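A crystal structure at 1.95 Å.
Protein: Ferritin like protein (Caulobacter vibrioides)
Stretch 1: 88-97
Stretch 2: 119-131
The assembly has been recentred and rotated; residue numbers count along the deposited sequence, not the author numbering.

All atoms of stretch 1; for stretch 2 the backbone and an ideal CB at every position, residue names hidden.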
ATOM      1  N   ASP A  88       0.765  -6.812  13.171  1.00 35.62           N
ATOM      2  CA  ASP A  88       0.601  -6.798  14.652  1.00 34.61           C
ATOM      3  C   ASP A  88       1.883  -6.308  15.310  1.00 32.10           C
ATOM      4  O   ASP A  88       2.865  -7.036  15.411  1.00 32.25           O
ATOM      5  CB  ASP A  88       0.320  -8.226  15.117  1.00 32.98           C
ATOM      6  CG  ASP A  88      -0.010  -8.324  16.610  1.00 45.42           C
ATOM      7  OD1 ASP A  88      -0.052  -7.281  17.325  1.00 39.60           O
ATOM      8  OD2 ASP A  88      -0.202  -9.480  17.055  1.00 45.36           O
ATOM      9  N   PHE A  89       1.870  -5.077  15.802  1.00 32.94           N
ATOM     10  CA  PHE A  89       3.075  -4.478  16.375  1.00 35.31           C
ATOM     11  C   PHE A  89       3.444  -5.117  17.721  1.00 33.79           C
ATOM     12  O   PHE A  89       4.573  -4.981  18.177  1.00 35.24           O
ATOM     13  CB  PHE A  89       2.927  -2.956  16.472  1.00 33.63           C
ATOM     14  CG  PHE A  89       2.738  -2.300  15.124  1.00 31.71           C
ATOM     15  CD1 PHE A  89       3.718  -2.381  14.169  1.00 38.11           C
ATOM     16  CD2 PHE A  89       1.560  -1.648  14.810  1.00 32.01           C
ATOM     17  CE1 PHE A  89       3.554  -1.795  12.919  1.00 33.92           C
ATOM     18  CE2 PHE A  89       1.358  -1.072  13.547  1.00 33.62           C
ATOM     19  CZ  PHE A  89       2.363  -1.151  12.590  1.00 28.98           C
ATOM     20  N   ASP A  90       2.479  -5.822  18.308  1.00 34.36           N
ATOM     21  CA  ASP A  90       2.648  -6.536  19.578  1.00 38.41           C
ATOM     22  C   ASP A  90       3.641  -7.647  19.375  1.00 38.20           C
ATOM     23  O   ASP A  90       4.151  -8.200  20.327  1.00 38.70           O
ATOM     24  CB  ASP A  90       1.355  -7.210  20.063  1.00 38.53           C
ATOM     25  CG  ASP A  90       0.287  -6.235  20.523  1.00 49.32           C
ATOM     26  OD1 ASP A  90       0.594  -5.059  20.816  1.00 45.50           O
ATOM     27  OD2 ASP A  90      -0.881  -6.682  20.615  1.00 56.83           O
ATOM     28  N   LEU A  91       3.883  -8.030  18.128  1.00 36.53           N
ATOM     29  CA  LEU A  91       4.878  -9.057  17.853  1.00 35.03           C
ATOM     30  C   LEU A  91       6.318  -8.549  17.981  1.00 35.56           C
ATOM     31  O   LEU A  91       7.259  -9.333  18.030  1.00 33.73           O
ATOM     32  CB  LEU A  91       4.667  -9.672  16.472  1.00 34.81           C
ATOM     33  CG  LEU A  91       3.341 -10.397  16.230  1.00 35.47           C
ATOM     34  CD1 LEU A  91       3.196 -10.781  14.795  1.00 33.81           C
ATOM     35  CD2 LEU A  91       3.277 -11.653  17.120  1.00 36.09           C
ATOM     36  N   ASP A  92       6.493  -7.239  17.977  1.00 32.99           N
ATOM     37  CA  ASP A  92       7.807  -6.643  17.878  1.00 33.10           C
ATOM     38  C   ASP A  92       8.319  -6.230  19.257  1.00 36.18           C
ATOM     39  O   ASP A  92       7.545  -5.888  20.128  1.00 36.67           O
ATOM     40  CB  ASP A  92       7.729  -5.386  16.994  1.00 30.83           C
ATOM     41  CG  ASP A  92       7.233  -5.673  15.598  1.00 32.96           C
ATOM     42  OD1 ASP A  92       7.490  -6.805  15.133  1.00 29.76           O
ATOM     43  OD2 ASP A  92       6.588  -4.786  14.979  1.00 30.53           O
ATOM     44  N   THR A  93       9.635  -6.201  19.404  1.00 37.55           N
ATOM     45  CA  THR A  93      10.276  -5.802  20.660  1.00 39.55           C
ATOM     46  C   THR A  93      11.414  -4.803  20.342  1.00 38.29           C
ATOM     47  O   THR A  93      12.329  -5.105  19.564  1.00 36.96           O
ATOM     48  CB  THR A  93      10.785  -7.053  21.388  1.00 44.08           C
ATOM     49  OG1 THR A  93      11.699  -7.732  20.532  1.00 54.03           O
ATOM     50  CG2 THR A  93       9.610  -8.052  21.727  1.00 40.61           C
ATOM     51  N   PRO A  94      11.292  -3.555  20.818  1.00 38.15           N
ATOM     52  CA  PRO A  94      10.145  -2.990  21.556  1.00 38.06           C
ATOM     53  C   PRO A  94       8.943  -2.843  20.613  1.00 35.98           C
ATOM     54  O   PRO A  94       9.124  -2.843  19.386  1.00 35.57           O
ATOM     55  CB  PRO A  94      10.659  -1.615  22.013  1.00 38.79           C
ATOM     56  CG  PRO A  94      11.631  -1.213  20.946  1.00 39.42           C
ATOM     57  CD  PRO A  94      12.316  -2.527  20.534  1.00 40.47           C
ATOM     58  N   ASN A  95       7.737  -2.802  21.176  1.00 34.98           N
ATOM     59  CA  ASN A  95       6.548  -2.542  20.403  1.00 35.40           C
ATOM     60  C   ASN A  95       6.716  -1.117  19.881  1.00 33.94           C
ATOM     61  O   ASN A  95       6.871  -0.187  20.665  1.00 31.50           O
ATOM     62  CB  ASN A  95       5.306  -2.693  21.258  1.00 36.22           C
ATOM     63  CG  ASN A  95       4.055  -2.575  20.480  1.00 39.42           C
ATOM     64  OD1 ASN A  95       4.005  -1.909  19.432  1.00 33.47           O
ATOM     65  ND2 ASN A  95       3.007  -3.242  20.967  1.00 32.33           N
ATOM     66  N   PRO A  96       6.770  -0.952  18.551  1.00 31.46           N
ATOM     67  CA  PRO A  96       7.045   0.419  18.060  1.00 31.02           C
ATOM     68  C   PRO A  96       5.898   1.378  18.302  1.00 29.47           C
ATOM     69  O   PRO A  96       6.099   2.565  18.119  1.00 28.23           O
ATOM     70  CB  PRO A  96       7.263   0.222  16.537  1.00 31.26           C
ATOM     71  CG  PRO A  96       6.510  -1.051  16.190  1.00 28.11           C
ATOM     72  CD  PRO A  96       6.654  -1.926  17.457  1.00 32.44           C
ATOM     73  N   THR A  97       4.704   0.882  18.665  1.00 31.20           N
ATOM     74  CA  THR A  97       3.602   1.787  19.056  1.00 32.68           C
ATOM     75  C   THR A  97       3.902   2.512  20.383  1.00 32.58           C
ATOM     76  O   THR A  97       3.197   3.468  20.759  1.00 33.63           O
ATOM     77  CB  THR A  97       2.219   1.069  19.102  1.00 34.29           C
ATOM     78  OG1 THR A  97       2.198   0.103  20.161  1.00 35.57           O
ATOM     79  CG2 THR A  97       1.875   0.428  17.754  1.00 30.81           C
ATOM     80  N   UNK A 119       5.004   6.021   9.830  1.00 30.52           N
ATOM     81  CA  UNK A 119       6.284   5.484  10.327  1.00 30.39           C
ATOM     82  C   UNK A 119       6.128   4.026  10.760  1.00 28.32           C
ATOM     83  O   UNK A 119       6.957   3.171  10.430  1.00 29.17           O
ATOM     84  CB  UNK A 119       6.802   6.324  11.496  1.00 30.39           C
ATOM     85  N   UNK A 120       5.039   3.735  11.448  1.00 28.44           N
ATOM     86  CA  UNK A 120       4.701   2.371  11.870  1.00 27.34           C
ATOM     87  C   UNK A 120       4.490   1.421  10.693  1.00 29.42           C
ATOM     88  O   UNK A 120       5.018   0.310  10.681  1.00 28.07           O
ATOM     89  CB  UNK A 120       3.440   2.394  12.736  1.00 27.34           C
ATOM     90  N   UNK A 121       3.746   1.857   9.702  1.00 33.21           N
ATOM     91  CA  UNK A 121       3.471   1.008   8.519  1.00 35.41           C
ATOM     92  C   UNK A 121       4.770   0.576   7.865  1.00 33.45           C
ATOM     93  O   UNK A 121       4.892  -0.563   7.455  1.00 34.29           O
ATOM     94  CB  UNK A 121       2.599   1.749   7.503  1.00 35.41           C
ATOM     95  N   UNK A 122       5.704   1.508   7.730  1.00 33.31           N
ATOM     96  CA  UNK A 122       6.960   1.258   7.073  1.00 35.72           C
ATOM     97  C   UNK A 122       8.089   0.836   8.020  1.00 35.23           C
ATOM     98  O   UNK A 122       9.254   0.816   7.627  1.00 35.62           O
ATOM     99  CB  UNK A 122       7.377   2.514   6.305  1.00 35.72           C
ATOM    100  N   UNK A 123       7.744   0.503   9.250  1.00 33.14           N
ATOM    101  CA  UNK A 123       8.718   0.128  10.269  1.00 34.07           C
ATOM    102  C   UNK A 123       9.597  -1.024   9.770  1.00 32.52           C
ATOM    103  O   UNK A 123       9.056  -2.064   9.336  1.00 30.51           O
ATOM    104  CB  UNK A 123       8.010  -0.264  11.567  1.00 34.07           C
ATOM    105  N   UNK A 124      10.940  -0.854   9.816  1.00 30.44           N
ATOM    106  CA  UNK A 124      11.850  -1.847   9.231  1.00 31.89           C
ATOM    107  C   UNK A 124      11.905  -3.165   9.993  1.00 31.26           C
ATOM    108  O   UNK A 124      11.917  -3.207  11.210  1.00 31.72           O
ATOM    109  CB  UNK A 124      13.261  -1.262   9.152  1.00 31.89           C
ATOM    110  N   UNK A 125      11.939  -4.250   9.261  1.00 33.68           N
ATOM    111  CA  UNK A 125      11.946  -5.576   9.876  1.00 33.65           C
ATOM    112  C   UNK A 125      13.096  -5.754  10.857  1.00 33.97           C
ATOM    113  O   UNK A 125      12.942  -6.439  11.881  1.00 31.24           O
ATOM    114  CB  UNK A 125      12.023  -6.655   8.794  1.00 33.65           C
ATOM    115  N   UNK A 126      14.264  -5.215  10.529  1.00 34.66           N
ATOM    116  CA  UNK A 126      15.430  -5.411  11.412  1.00 39.28           C
ATOM    117  C   UNK A 126      15.257  -4.826  12.826  1.00 40.65           C
ATOM    118  O   UNK A 126      15.850  -5.319  13.794  1.00 42.62           O
ATOM    119  CB  UNK A 126      16.664  -4.781  10.763  1.00 39.28           C
ATOM    120  N   UNK A 127      14.454  -3.784  12.956  1.00 40.19           N
ATOM    121  CA  UNK A 127      14.167  -3.200  14.276  1.00 39.14           C
ATOM    122  C   UNK A 127      13.190  -4.025  15.125  1.00 38.97           C
ATOM    123  O   UNK A 127      13.123  -3.860  16.328  1.00 40.15           O
ATOM    124  CB  UNK A 127      13.600  -1.791  14.093  1.00 39.14           C
ATOM    125  N   UNK A 128      12.428  -4.926  14.496  1.00 39.52           N
ATOM    126  CA  UNK A 128      11.416  -5.730  15.211  1.00 37.53           C
ATOM    127  C   UNK A 128      12.040  -6.759  16.177  1.00 40.95           C
ATOM    128  O   UNK A 128      11.397  -7.231  17.117  1.00 37.77           O
ATOM    129  CB  UNK A 128      10.530  -6.458  14.198  1.00 37.53           C
ATOM    130  N   UNK A 129      13.295  -7.100  15.926  1.00 45.31           N
ATOM    131  CA  UNK A 129      14.000  -8.122  16.696  1.00 48.44           C
ATOM    132  C   UNK A 129      13.196  -9.415  16.768  1.00 49.71           C
ATOM    133  O   UNK A 129      12.949  -9.943  17.841  1.00 50.16           O
ATOM    134  CB  UNK A 129      14.298  -7.612  18.107  1.00 48.44           C
ATOM    135  N   UNK A 130      12.709  -9.886  15.629  1.00 49.48           N
ATOM    136  CA  UNK A 130      12.084 -11.190  15.629  1.00 47.81           C
ATOM    137  C   UNK A 130      12.503 -12.031  14.465  1.00 45.79           C
ATOM    138  O   UNK A 130      12.852 -11.530  13.407  1.00 40.49           O
ATOM    139  CB  UNK A 130      10.561 -11.047  15.634  1.00 47.81           C
ATOM    140  N   UNK A 131      12.517 -13.332  14.717  1.00 48.18           N
ATOM    141  CA  UNK A 131      12.670 -14.321  13.668  1.00 50.26           C
ATOM    142  C   UNK A 131      11.363 -14.340  12.848  1.00 46.56           C
ATOM    143  O   UNK A 131      10.293 -14.469  13.433  1.00 46.94           O
ATOM    144  CB  UNK A 131      12.992 -15.698  14.251  1.00 50.26           C
TER

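Position 119 lies in a helical turn with nothing of stretch 1 within 5.5 Å of its ideal CB, so stretch 1 sets no preference; it is Cys 119. Position 120 is different. Its CA-to-CB bond points toward stretch 1, and the ideal CB stands 3.7 Å from Phe 89 CZ, with Pro 96 and Thr 97 beyond. An apolar side chain of medium size, such as leucine, isoleucine or methionine, would suit this surface. The residue is Leu 120. Its CD2 sits over one face of the Phe 89 ring, 4.0 Å from the centroid and 5° off the normal, and also lies 3.7 Å from Pro 96 CB, so a single methyl joins the ring to the proline.

Positions 121 and 122 direct CB away from stretch 1, which therefore says little about them; they are Ile 121 and Glu 122.

At 123 the backbone is extended (-55/126) and CB points toward stretch 1, 4.9 Å from both Phe 89 CE1 and Pro 96 CG. That distance leaves room for a larger apolar or aromatic group to lie against the proline. Tyr 123 fills it with chi1 t: Pro 96 CB packs over one face of its ring, 3.7 Å from the centroid. Water 2 links the hydroxyl to stretch 1, lying 2.7 Å from Tyr 123 OH and donating to Pro 94 O at 2.8 Å.

Positions 124, 125 and 126 have no stretch 1 atom near their ideal CB and tolerate many residues; they are Pro 124, Glu 125 and Trp 126. Position 127 points sideways and is equally permissive; in Arg 127 the carbonyl O accepts from water 2 at 2.5 Å.

The ideal CB of 128 is only 3.2 Å from Asp 92 OD1, a tight approach that favours a compact side chain such as alanine, serine or threonine. Thr 128 turns its OG1 back to donate to Glu 125 O (2.5 Å), while its carbonyl O accepts a nearly straight hydrogen bond from Thr 93 N (3.1 Å, 173°).

Position 129 has positive phi (52/49), which suits glycine, asparagine or aspartate, yet its CB faces Thr 93 O at 3.5 Å, where a longer donor could also serve. Gln 129 makes a weak hydrogen bond from NE2 to Thr 93 O (3.0 Å).

At 130, CB points toward Leu 91 O, 4.4 Å away; a long, possibly basic chain would fit. Arg 130 lays one guanidinium face against Leu 91 CB, which is 3.8 Å from NH1. At 131 nothing of stretch 1 lies within 5.5 Å of the ideal CB, so any side chain would do; it is Glu 131.

Stretch 2 119-131: CLIEYPEWRTQRE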
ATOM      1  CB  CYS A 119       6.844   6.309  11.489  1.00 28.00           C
ATOM      2  SG  CYS A 119       7.463   7.949  11.024  1.00 32.41           S
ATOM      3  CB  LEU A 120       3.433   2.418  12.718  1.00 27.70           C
ATOM      4  CG  LEU A 120       3.607   2.828  14.170  1.00 26.55           C
ATOM      5  CD1 LEU A 120       2.267   3.173  14.760  1.00 27.22           C
ATOM      6  CD2 LEU A 120       4.248   1.690  14.929  1.00 26.09           C
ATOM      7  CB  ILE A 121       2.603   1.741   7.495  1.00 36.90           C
ATOM      8  CG1 ILE A 121       1.167   1.844   7.973  1.00 38.70           C
ATOM      9  CG2 ILE A 121       2.597   1.031   6.142  1.00 38.09           C
ATOM     10  CD1 ILE A 121       0.456   3.063   7.320  1.00 39.92           C
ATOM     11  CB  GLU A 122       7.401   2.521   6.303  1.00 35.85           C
ATOM     12  CG  GLU A 122       6.359   3.103   5.307  1.00 37.99           C
ATOM     13  CD  GLU A 122       6.264   2.344   3.976  1.00 36.03           C
ATOM     14  OE1 GLU A 122       6.913   1.261   3.794  1.00 38.81           O
ATOM     15  OE2 GLU A 122       5.525   2.838   3.089  1.00 43.83           O
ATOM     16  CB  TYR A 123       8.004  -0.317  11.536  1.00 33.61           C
ATOM     17  CG  TYR A 123       8.894  -0.439  12.743  1.00 34.68           C
ATOM     18  CD1 TYR A 123       9.567   0.677  13.259  1.00 30.58           C
ATOM     19  CD2 TYR A 123       9.017  -1.652  13.412  1.00 40.26           C
ATOM     20  CE1 TYR A 123      10.342   0.562  14.367  1.00 27.91           C
ATOM     21  CE2 TYR A 123       9.797  -1.758  14.538  1.00 36.49           C
ATOM     22  CZ  TYR A 123      10.460  -0.634  14.991  1.00 37.69           C
ATOM     23  OH  TYR A 123      11.207  -0.699  16.128  1.00 34.89           O
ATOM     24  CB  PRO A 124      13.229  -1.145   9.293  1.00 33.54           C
ATOM     25  CG  PRO A 124      12.923   0.288   9.448  1.00 33.30           C
ATOM     26  CD  PRO A 124      11.706   0.306  10.313  1.00 31.16           C
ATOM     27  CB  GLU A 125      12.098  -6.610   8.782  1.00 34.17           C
ATOM     28  CG  GLU A 125      11.857  -8.009   9.249  1.00 38.95           C
ATOM     29  CD  GLU A 125      12.068  -9.076   8.171  1.00 41.28           C
ATOM     30  OE1 GLU A 125      12.431  -8.752   6.995  1.00 46.87           O
ATOM     31  OE2 GLU A 125      11.862 -10.258   8.551  1.00 54.37           O
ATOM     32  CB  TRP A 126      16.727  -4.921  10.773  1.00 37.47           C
ATOM     33  CG  TRP A 126      16.851  -3.462  10.633  1.00 39.97           C
ATOM     34  CD1 TRP A 126      16.498  -2.708   9.546  1.00 45.28           C
ATOM     35  CD2 TRP A 126      17.424  -2.553  11.582  1.00 44.60           C
ATOM     36  NE1 TRP A 126      16.808  -1.389   9.765  1.00 41.83           N
ATOM     37  CE2 TRP A 126      17.373  -1.263  11.007  1.00 44.44           C
ATOM     38  CE3 TRP A 126      17.979  -2.700  12.866  1.00 51.54           C
ATOM     39  CZ2 TRP A 126      17.848  -0.122  11.672  1.00 48.75           C
ATOM     40  CZ3 TRP A 126      18.457  -1.555  13.536  1.00 45.02           C
ATOM     41  CH2 TRP A 126      18.388  -0.288  12.933  1.00 46.32           C
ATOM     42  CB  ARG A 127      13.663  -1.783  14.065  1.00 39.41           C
ATOM     43  CG  ARG A 127      14.736  -0.950  13.417  1.00 42.60           C
ATOM     44  CD  ARG A 127      14.208   0.259  12.828  1.00 57.85           C
ATOM     45  NE  ARG A 127      14.108   1.343  13.781  1.00 65.69           N
ATOM     46  CZ  ARG A 127      14.921   2.388  13.843  1.00 70.33           C
ATOM     47  NH1 ARG A 127      14.670   3.324  14.750  1.00 73.45           N
ATOM     48  NH2 ARG A 127      15.961   2.514  13.016  1.00 70.50           N
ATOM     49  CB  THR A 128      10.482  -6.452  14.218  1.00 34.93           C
ATOM     50  OG1 THR A 128      11.213  -7.421  13.429  1.00 31.40           O
ATOM     51  CG2 THR A 128       9.799  -5.431  13.323  1.00 25.92           C
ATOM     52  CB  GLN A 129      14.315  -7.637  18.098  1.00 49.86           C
ATOM     53  CG  GLN A 129      15.137  -6.386  18.147  1.00 50.58           C
ATOM     54  CD  GLN A 129      15.758  -6.207  19.505  1.00 55.89           C
ATOM     55  OE1 GLN A 129      16.657  -6.964  19.878  1.00 60.10           O
ATOM     56  NE2 GLN A 129      15.279  -5.216  20.265  1.00 47.76           N
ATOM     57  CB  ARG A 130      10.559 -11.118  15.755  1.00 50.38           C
ATOM     58  CG  ARG A 130       9.800 -10.418  14.687  1.00 45.32           C
ATOM     59  CD  ARG A 130       8.320 -10.448  15.024  1.00 46.23           C
ATOM     60  NE  ARG A 130       7.542 -11.478  14.321  1.00 42.79           N
ATOM     61  CZ  ARG A 130       6.877 -12.497  14.875  1.00 47.54           C
ATOM     62  NH1 ARG A 130       6.887 -12.732  16.183  1.00 43.70           N
ATOM     63  NH2 ARG A 130       6.193 -13.307  14.094  1.00 47.89           N
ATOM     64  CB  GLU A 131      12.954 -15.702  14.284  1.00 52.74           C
ATOM     65  CG  GLU A 131      14.432 -15.947  14.548  1.00 60.44           C
ATOM     66  CD  GLU A 131      15.221 -15.970  13.251  1.00 68.90           C
ATOM     67  OE1 GLU A 131      14.850 -16.746  12.346  1.00 73.20           O
ATOM     68  OE2 GLU A 131      16.194 -15.201  13.129  1.00 72.44           O
TER
HETATM   69  O   HOH W   1      10.400  -9.306  18.767  1.00 51.74           O
HETATM   70  O   HOH W   2      10.894  -3.095  17.279  1.00 35.34           O
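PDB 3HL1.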